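Local coordinates for protein methyltransferase (PDB 1IXK) that probably methylates carbon 5 of cytidine in RNA, likely tRNA, with S-adenosyl-L-methionine as methyl donor, at residues K18-A21 against D22-F25; D115-P118 against G119-V122; D152-R155 against L156-T159. All coordinates share one frame; numbering follows the deposited sequence.

Contact 1: K18-A21 against D22-F25; sequences KLFA and DRYF
Lys18 to Ala21 and Asp22 to Phe25 are successive turns at the start of helix 18-28, joined by four i to i+4 backbone hydrogen bonds from Asp22 N to Lys18 O, Arg23 N to Leu19 O, Tyr24 N to Phe20 O and Phe25 N to Ala21 O, the third being the straightest at 170°. The side chains meet at the same spacing. Asp22 leans back over the preceding turn, its OD2 3.5 Å from Lys18 CG, while the ammonium stays apart, with Lys18 NZ 5.2 Å from Asp22 OD2; attraction here is probably only long-range. Leu19 and Arg23 run alongside, Leu19 CG 4.1 Å from Arg23 CD, so the apolar part of the arginine rests on leucine before the chain bends at chi3 (59°). Tyr24 has CG anti to its carbonyl carbon (chi1 -65°), which swings the ring back until Phe20 O lies 3.2 Å above one face, offset toward the rim. Its hydroxyl passes Phe20, with Tyr24 OH 4.0 Å from Phe20 CD1, and hydrogen-bonds Glu250 OE2. A phenylalanine in place of Tyr24 would keep the ring but would probably leave that Glu250 oxygen without its hydroxyl mate. Arg23 suits its buried place because NH2 forms salt bridges to Glu250 and Glu252, although its NE is buried without a partner. Small Ala21 lets helix 5-13 approach through Leu8 and Leu11, whereas Phe20 and Arg23 turn to Ile218 of helix 215-235, so this N-terminal helix touches both.

Contact 2: D115-P118 against G119-V122; sequences DPKP and GEIV
A type II beta turn from Lys117 to Glu120 brings the two side chains at its ends alongside each other, pointing the same way, just ahead of strand 121-124 in the Rossmann-like methyltransferase domain. Glu120 N closes the turn on Lys117 O at 3.1 Å. The glutamate then reaches back: CG stands anti to the carbonyl carbon (chi1 -63°) and the chain runs extended, delivering OE1 to Lys117 N at 2.9 Å. That N-H meets the oxygen from above the carboxylate plane, 46° out of it, so two bonds, one backbone and one from the side chain, join Lys117 to Glu120 across the turn. Glu120 OE1 also takes a salt bridge from Lys190 of the adjoining strand 188-194, so one oxygen ties the turn to the sheet. The methylenes of Lys117 pack beside the carboxylate, CB lying 3.7 Å from Glu120 OE1, while its chain runs on past the carboxylate, to a salt bridge of Lys117 NZ with Asp115 whose hydrogen bonds are weak. Proline fits at 118, where its ring favours the phi needed at the second position of the turn, and glycine at 119, where phi is 95° and a side chain would jam against the preceding carbonyl oxygen. Pro116, its ring also against Leu136 and Leu139 of helix 131-139, faces Val122 across the bend, and the apolar contact between them is made by Pro116 CB and Val122 CG2, 4.1 Å apart.

Contact 3: D152-R155 against L156-T159; sequences DENR and LRET
Asp152 caps the first turn of helix 153-166, the helix of a beta-alpha-beta unit between strands 145-149 and 171-174, and its O accepts from Leu156 N at 2.9 Å. As N-cap it also turns its carboxylate onto the helix start, where OD1 receives Arg155 N at 2.9 Å, from above the carboxylate plane; a short acid suits this place, since the first N-H groups of a helix lack carbonyl partners from a preceding turn. Three more backbone bonds, among them Thr159 N to Arg155 O, carry the helix on.

Glu153 and Arg157 cross at about a right angle. With CG anti to its backbone N (chi1 -169°), Glu153 lays that CG over the centre of the guanidinium face, 3.6 Å from Arg157 CZ. Its charge is less directly engaged: Glu153 OE2 lies 4.4 Å from Arg157 NE and well out of the guanidinium plane, so only a general attraction is likely. A bend at chi2 directs the carboxylate, and the same OE2 approaches the methyls of Leu156, 3.9 Å from CD2. Arg157 reaches its place with a chain extended from CG to NE, and Asn154 OD1 lies at the guanidinium edge near its plane, 3.4 Å from Arg157 NH1, the amide as a whole turned 52° from that plane.

Arg155 leaves the helix in another direction. Its CG lies anti to the backbone N, and a bend at chi3 (56°) leads NH2 into a salt bridge with Asp150, predicted to bind S-adenosyl-L-methionine, consistent with second-shell positioning of that carboxylate. Beside it the side chain touches Ala128, of the predicted cofactor loop. Thr159 faces this loop too: a hydroxyl suits the buried spot because Thr159 OG1 is hydrogen-bonded to Pro129 O.

The three contacts follow in series along the chain. Contact 1 belongs to the N-terminal, RsmF-like part, while contacts 2 and 3 lie in the methyltransferase part. Contact 2 leads into strand 121-124, which pairs in parallel with strand 145-149, just before the helix of contact 3; the centres of contacts 2 and 3 are about 24 Å apart. Contact 1 lies about 41 Å from contact 2, centre to centre and on the opposite side of the chain's centre, and about 38 Å from contact 3. Contact 3 adjoins the predicted cofactor site, whereas the side chains of Tyr24 and Cys247, the predicted nucleophile, lie about 11 Å apart, so separate parts of the chain probably approach the active site.

Contact 1: K18-A21 against D22-F25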
loop_
_atom_site.group_PDB
_atom_site.type_symbol
_atom_site.label_atom_id
_atom_site.label_comp_id
_atom_site.label_asym_id
_atom_site.label_seq_id
_atom_site.Cartn_x
_atom_site.Cartn_y
_atom_site.Cartn_z
ATOM N N LYS A 18 0.713 -22.513 16.343
ATOM C CA LYS A 18 1.162 -22.067 17.654
ATOM C C LYS A 18 2.326 -21.090 17.516
ATOM O O LYS A 18 2.482 -20.180 18.329
ATOM C CB LYS A 18 1.586 -23.253 18.524
ATOM C CG LYS A 18 2.013 -22.829 19.922
ATOM C CD LYS A 18 2.178 -24.002 20.866
ATOM C CE LYS A 18 2.441 -23.504 22.279
ATOM N NZ LYS A 18 2.410 -24.601 23.287
ATOM N N LEU A 19 3.142 -21.281 16.484
ATOM C CA LEU A 19 4.287 -20.404 16.251
ATOM C C LEU A 19 3.838 -18.965 16.006
ATOM O O LEU A 19 4.321 -18.039 16.659
ATOM C CB LEU A 19 5.100 -20.899 15.050
ATOM C CG LEU A 19 6.255 -20.001 14.590
ATOM C CD1 LEU A 19 7.222 -19.743 15.745
ATOM C CD2 LEU A 19 6.971 -20.663 13.425
ATOM N N PHE A 20 2.917 -18.781 15.062
ATOM C CA PHE A 20 2.420 -17.449 14.748
ATOM C C PHE A 20 1.647 -16.857 15.913
ATOM O O PHE A 20 1.699 -15.652 16.149
ATOM C CB PHE A 20 1.535 -17.472 13.498
ATOM C CG PHE A 20 2.306 -17.535 12.201
ATOM C CD1 PHE A 20 1.731 -17.082 11.019
ATOM C CD2 PHE A 20 3.597 -18.052 12.159
ATOM C CE1 PHE A 20 2.427 -17.144 9.812
ATOM C CE2 PHE A 20 4.304 -18.121 10.958
ATOM C CZ PHE A 20 3.718 -17.665 9.784
ATOM N N ALA A 21 0.929 -17.702 16.646
ATOM C CA ALA A 21 0.174 -17.227 17.799
ATOM C C ALA A 21 1.154 -16.683 18.838
ATOM O O ALA A 21 0.929 -15.623 19.419
ATOM C CB ALA A 21 -0.654 -18.362 18.396
ATOM N N ASP A 22 2.242 -17.415 19.072
ATOM C CA ASP A 22 3.247 -16.982 20.039
ATOM C C ASP A 22 3.937 -15.714 19.547
ATOM O O ASP A 22 4.226 -14.817 20.331
ATOM C CB ASP A 22 4.286 -18.083 20.281
ATOM C CG ASP A 22 3.749 -19.225 21.140
ATOM O OD1 ASP A 22 2.863 -18.977 21.986
ATOM O OD2 ASP A 22 4.226 -20.368 20.983
ATOM N N ARG A 23 4.201 -15.642 18.246
ATOM C CA ARG A 23 4.838 -14.463 17.673
ATOM C C ARG A 23 3.961 -13.222 17.856
ATOM O O ARG A 23 4.427 -12.184 18.333
ATOM C CB ARG A 23 5.123 -14.683 16.182
ATOM C CG ARG A 23 6.422 -15.435 15.893
ATOM C CD ARG A 23 6.490 -15.924 14.446
ATOM N NE ARG A 23 6.389 -14.857 13.449
ATOM C CZ ARG A 23 7.409 -14.117 13.017
ATOM N NH1 ARG A 23 8.632 -14.318 13.496
ATOM N NH2 ARG A 23 7.207 -13.179 12.098
ATOM N N TYR A 24 2.686 -13.327 17.491
ATOM C CA TYR A 24 1.795 -12.181 17.624
ATOM C C TYR A 24 1.635 -11.733 19.068
ATOM O O TYR A 24 1.561 -10.538 19.334
ATOM C CB TYR A 24 0.429 -12.474 16.988
ATOM C CG TYR A 24 0.515 -12.673 15.487
ATOM C CD1 TYR A 24 1.533 -12.068 14.744
ATOM C CD2 TYR A 24 -0.410 -13.463 14.808
ATOM C CE1 TYR A 24 1.631 -12.246 13.369
ATOM C CE2 TYR A 24 -0.322 -13.648 13.427
ATOM C CZ TYR A 24 0.702 -13.035 12.716
ATOM O OH TYR A 24 0.799 -13.211 11.352
ATOM N N PHE A 25 1.588 -12.677 20.004
ATOM C CA PHE A 25 1.458 -12.308 21.410
ATOM C C PHE A 25 2.741 -11.619 21.895
ATOM O O PHE A 25 2.689 -10.710 22.717
ATOM C CB PHE A 25 1.156 -13.540 22.270
ATOM C CG PHE A 25 1.005 -13.230 23.735
ATOM C CD1 PHE A 25 2.102 -13.286 24.592
ATOM C CD2 PHE A 25 -0.228 -12.846 24.252
ATOM C CE1 PHE A 25 1.972 -12.960 25.946
ATOM C CE2 PHE A 25 -0.367 -12.517 25.604
ATOM C CZ PHE A 25 0.736 -12.576 26.450
#

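Contact 2: D115-P118 against G119-V122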
loop_
_atom_site.group_PDB
_atom_site.type_symbol
_atom_site.label_atom_id
_atom_site.label_comp_id
_atom_site.label_asym_id
_atom_site.label_seq_id
_atom_site.Cartn_x
_atom_site.Cartn_y
_atom_site.Cartn_z
ATOM N N ASP A 115 3.736 11.301 -2.924
ATOM C CA ASP A 115 3.489 12.672 -3.366
ATOM C C ASP A 115 4.187 13.051 -4.671
ATOM O O ASP A 115 4.940 14.024 -4.712
ATOM C CB ASP A 115 3.932 13.633 -2.256
ATOM C CG ASP A 115 3.362 15.030 -2.412
ATOM O OD1 ASP A 115 3.964 15.968 -1.843
ATOM O OD2 ASP A 115 2.315 15.197 -3.078
ATOM N N PRO A 116 3.952 12.289 -5.752
ATOM C CA PRO A 116 4.569 12.574 -7.054
ATOM C C PRO A 116 4.098 13.946 -7.539
ATOM O O PRO A 116 2.944 14.305 -7.334
ATOM C CB PRO A 116 4.022 11.465 -7.957
ATOM C CG PRO A 116 3.595 10.398 -7.018
ATOM C CD PRO A 116 3.039 11.139 -5.846
ATOM N N LYS A 117 4.976 14.702 -8.187
ATOM C CA LYS A 117 4.604 16.023 -8.688
ATOM C C LYS A 117 4.528 16.048 -10.209
ATOM O O LYS A 117 5.187 15.265 -10.888
ATOM C CB LYS A 117 5.623 17.073 -8.230
ATOM C CG LYS A 117 5.729 17.230 -6.727
ATOM C CD LYS A 117 4.395 17.635 -6.126
ATOM C CE LYS A 117 4.517 17.873 -4.630
ATOM N NZ LYS A 117 3.204 18.255 -4.036
ATOM N N PRO A 118 3.705 16.946 -10.767
ATOM C CA PRO A 118 3.608 17.013 -12.225
ATOM C C PRO A 118 4.999 17.183 -12.838
ATOM O O PRO A 118 5.787 18.007 -12.371
ATOM C CB PRO A 118 2.726 18.238 -12.449
ATOM C CG PRO A 118 1.788 18.178 -11.286
ATOM C CD PRO A 118 2.718 17.837 -10.129
ATOM N N GLY A 119 5.299 16.392 -13.863
ATOM C CA GLY A 119 6.586 16.497 -14.532
ATOM C C GLY A 119 7.675 15.548 -14.061
ATOM O O GLY A 119 8.707 15.406 -14.719
ATOM N N GLU A 120 7.465 14.883 -12.933
ATOM C CA GLU A 120 8.491 13.978 -12.430
ATOM C C GLU A 120 8.530 12.632 -13.144
ATOM O O GLU A 120 7.564 12.230 -13.788
ATOM C CB GLU A 120 8.313 13.763 -10.925
ATOM C CG GLU A 120 8.481 15.031 -10.106
ATOM C CD GLU A 120 8.631 14.748 -8.626
ATOM O OE1 GLU A 120 7.780 14.025 -8.068
ATOM O OE2 GLU A 120 9.601 15.253 -8.019
ATOM N N ILE A 121 9.671 11.954 -13.030
ATOM C CA ILE A 121 9.881 10.636 -13.623
ATOM C C ILE A 121 9.664 9.653 -12.481
ATOM O O ILE A 121 10.464 9.580 -11.546
ATOM C CB ILE A 121 11.309 10.500 -14.166
ATOM C CG1 ILE A 121 11.590 11.644 -15.143
ATOM C CG2 ILE A 121 11.488 9.150 -14.854
ATOM C CD1 ILE A 121 10.560 11.767 -16.260
ATOM N N VAL A 122 8.581 8.891 -12.575
ATOM C CA VAL A 122 8.183 7.967 -11.518
ATOM C C VAL A 122 8.047 6.521 -11.972
ATOM O O VAL A 122 7.786 6.258 -13.140
ATOM C CB VAL A 122 6.821 8.428 -10.935
ATOM C CG1 VAL A 122 6.380 7.524 -9.803
ATOM C CG2 VAL A 122 6.931 9.878 -10.453
#

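Contact 3: D152-R155 against L156-T159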
loop_
_atom_site.group_PDB
_atom_site.type_symbol
_atom_site.label_atom_id
_atom_site.label_comp_id
_atom_site.label_asym_id
_atom_site.label_seq_id
_atom_site.Cartn_x
_atom_site.Cartn_y
_atom_site.Cartn_z
ATOM N N ASP A 152 2.204 -10.369 -16.428
ATOM C CA ASP A 152 0.963 -10.964 -16.931
ATOM C C ASP A 152 0.354 -10.070 -18.004
ATOM O O ASP A 152 -0.246 -9.045 -17.691
ATOM C CB ASP A 152 -0.035 -11.125 -15.778
ATOM C CG ASP A 152 -1.282 -11.898 -16.180
ATOM O OD1 ASP A 152 -1.839 -11.627 -17.262
ATOM O OD2 ASP A 152 -1.715 -12.772 -15.401
ATOM N N GLU A 153 0.490 -10.468 -19.266
ATOM C CA GLU A 153 -0.039 -9.669 -20.370
ATOM C C GLU A 153 -1.545 -9.428 -20.309
ATOM O O GLU A 153 -2.012 -8.331 -20.624
ATOM C CB GLU A 153 0.302 -10.308 -21.716
ATOM C CG GLU A 153 0.004 -9.387 -22.904
ATOM C CD GLU A 153 0.956 -8.199 -22.966
ATOM O OE1 GLU A 153 2.159 -8.423 -23.205
ATOM O OE2 GLU A 153 0.508 -7.044 -22.769
ATOM N N ASN A 154 -2.308 -10.447 -19.920
ATOM C CA ASN A 154 -3.756 -10.304 -19.836
ATOM C C ASN A 154 -4.131 -9.234 -18.823
ATOM O O ASN A 154 -5.008 -8.410 -19.070
ATOM C CB ASN A 154 -4.409 -11.630 -19.441
ATOM C CG ASN A 154 -4.181 -12.718 -20.469
ATOM O OD1 ASN A 154 -4.426 -12.523 -21.659
ATOM N ND2 ASN A 154 -3.716 -13.875 -20.012
ATOM N N ARG A 155 -3.458 -9.255 -17.681
ATOM C CA ARG A 155 -3.716 -8.285 -16.629
ATOM C C ARG A 155 -3.275 -6.903 -17.098
ATOM O O ARG A 155 -3.951 -5.903 -16.844
ATOM C CB ARG A 155 -2.954 -8.687 -15.365
ATOM C CG ARG A 155 -3.307 -7.884 -14.127
ATOM C CD ARG A 155 -2.814 -8.607 -12.882
ATOM N NE ARG A 155 -1.380 -8.875 -12.941
ATOM C CZ ARG A 155 -0.734 -9.657 -12.084
ATOM N NH1 ARG A 155 -1.396 -10.249 -11.101
ATOM N NH2 ARG A 155 0.574 -9.846 -12.208
ATOM N N LEU A 156 -2.144 -6.854 -17.794
ATOM C CA LEU A 156 -1.620 -5.594 -18.304
ATOM C C LEU A 156 -2.625 -4.996 -19.285
ATOM O O LEU A 156 -2.847 -3.785 -19.298
ATOM C CB LEU A 156 -0.265 -5.823 -18.987
ATOM C CG LEU A 156 0.552 -4.586 -19.369
ATOM C CD1 LEU A 156 1.997 -4.994 -19.656
ATOM C CD2 LEU A 156 -0.073 -3.900 -20.583
ATOM N N ARG A 157 -3.235 -5.847 -20.104
ATOM C CA ARG A 157 -4.230 -5.389 -21.066
ATOM C C ARG A 157 -5.438 -4.808 -20.343
ATOM O O ARG A 157 -5.993 -3.791 -20.758
ATOM C CB ARG A 157 -4.679 -6.547 -21.958
ATOM C CG ARG A 157 -3.660 -6.941 -22.999
ATOM C CD ARG A 157 -4.000 -8.289 -23.607
ATOM N NE ARG A 157 -3.092 -8.635 -24.695
ATOM C CZ ARG A 157 -2.832 -9.881 -25.075
ATOM N NH1 ARG A 157 -3.412 -10.895 -24.445
ATOM N NH2 ARG A 157 -1.999 -10.113 -26.083
ATOM N N GLU A 158 -5.841 -5.468 -19.264
ATOM C CA GLU A 158 -6.976 -5.034 -18.463
ATOM C C GLU A 158 -6.682 -3.667 -17.860
ATOM O O GLU A 158 -7.522 -2.766 -17.892
ATOM C CB GLU A 158 -7.235 -6.050 -17.346
ATOM C CG GLU A 158 -8.151 -5.566 -16.232
ATOM C CD GLU A 158 -8.252 -6.565 -15.086
ATOM O OE1 GLU A 158 -7.198 -6.958 -14.539
ATOM O OE2 GLU A 158 -9.384 -6.957 -14.729
ATOM N N THR A 159 -5.479 -3.523 -17.312
ATOM C CA THR A 159 -5.067 -2.270 -16.697
ATOM C C THR A 159 -5.067 -1.127 -17.701
ATOM O O THR A 159 -5.492 -0.017 -17.383
ATOM C CB THR A 159 -3.668 -2.402 -16.075
ATOM O OG1 THR A 159 -3.716 -3.370 -15.022
ATOM C CG2 THR A 159 -3.205 -1.068 -15.495
#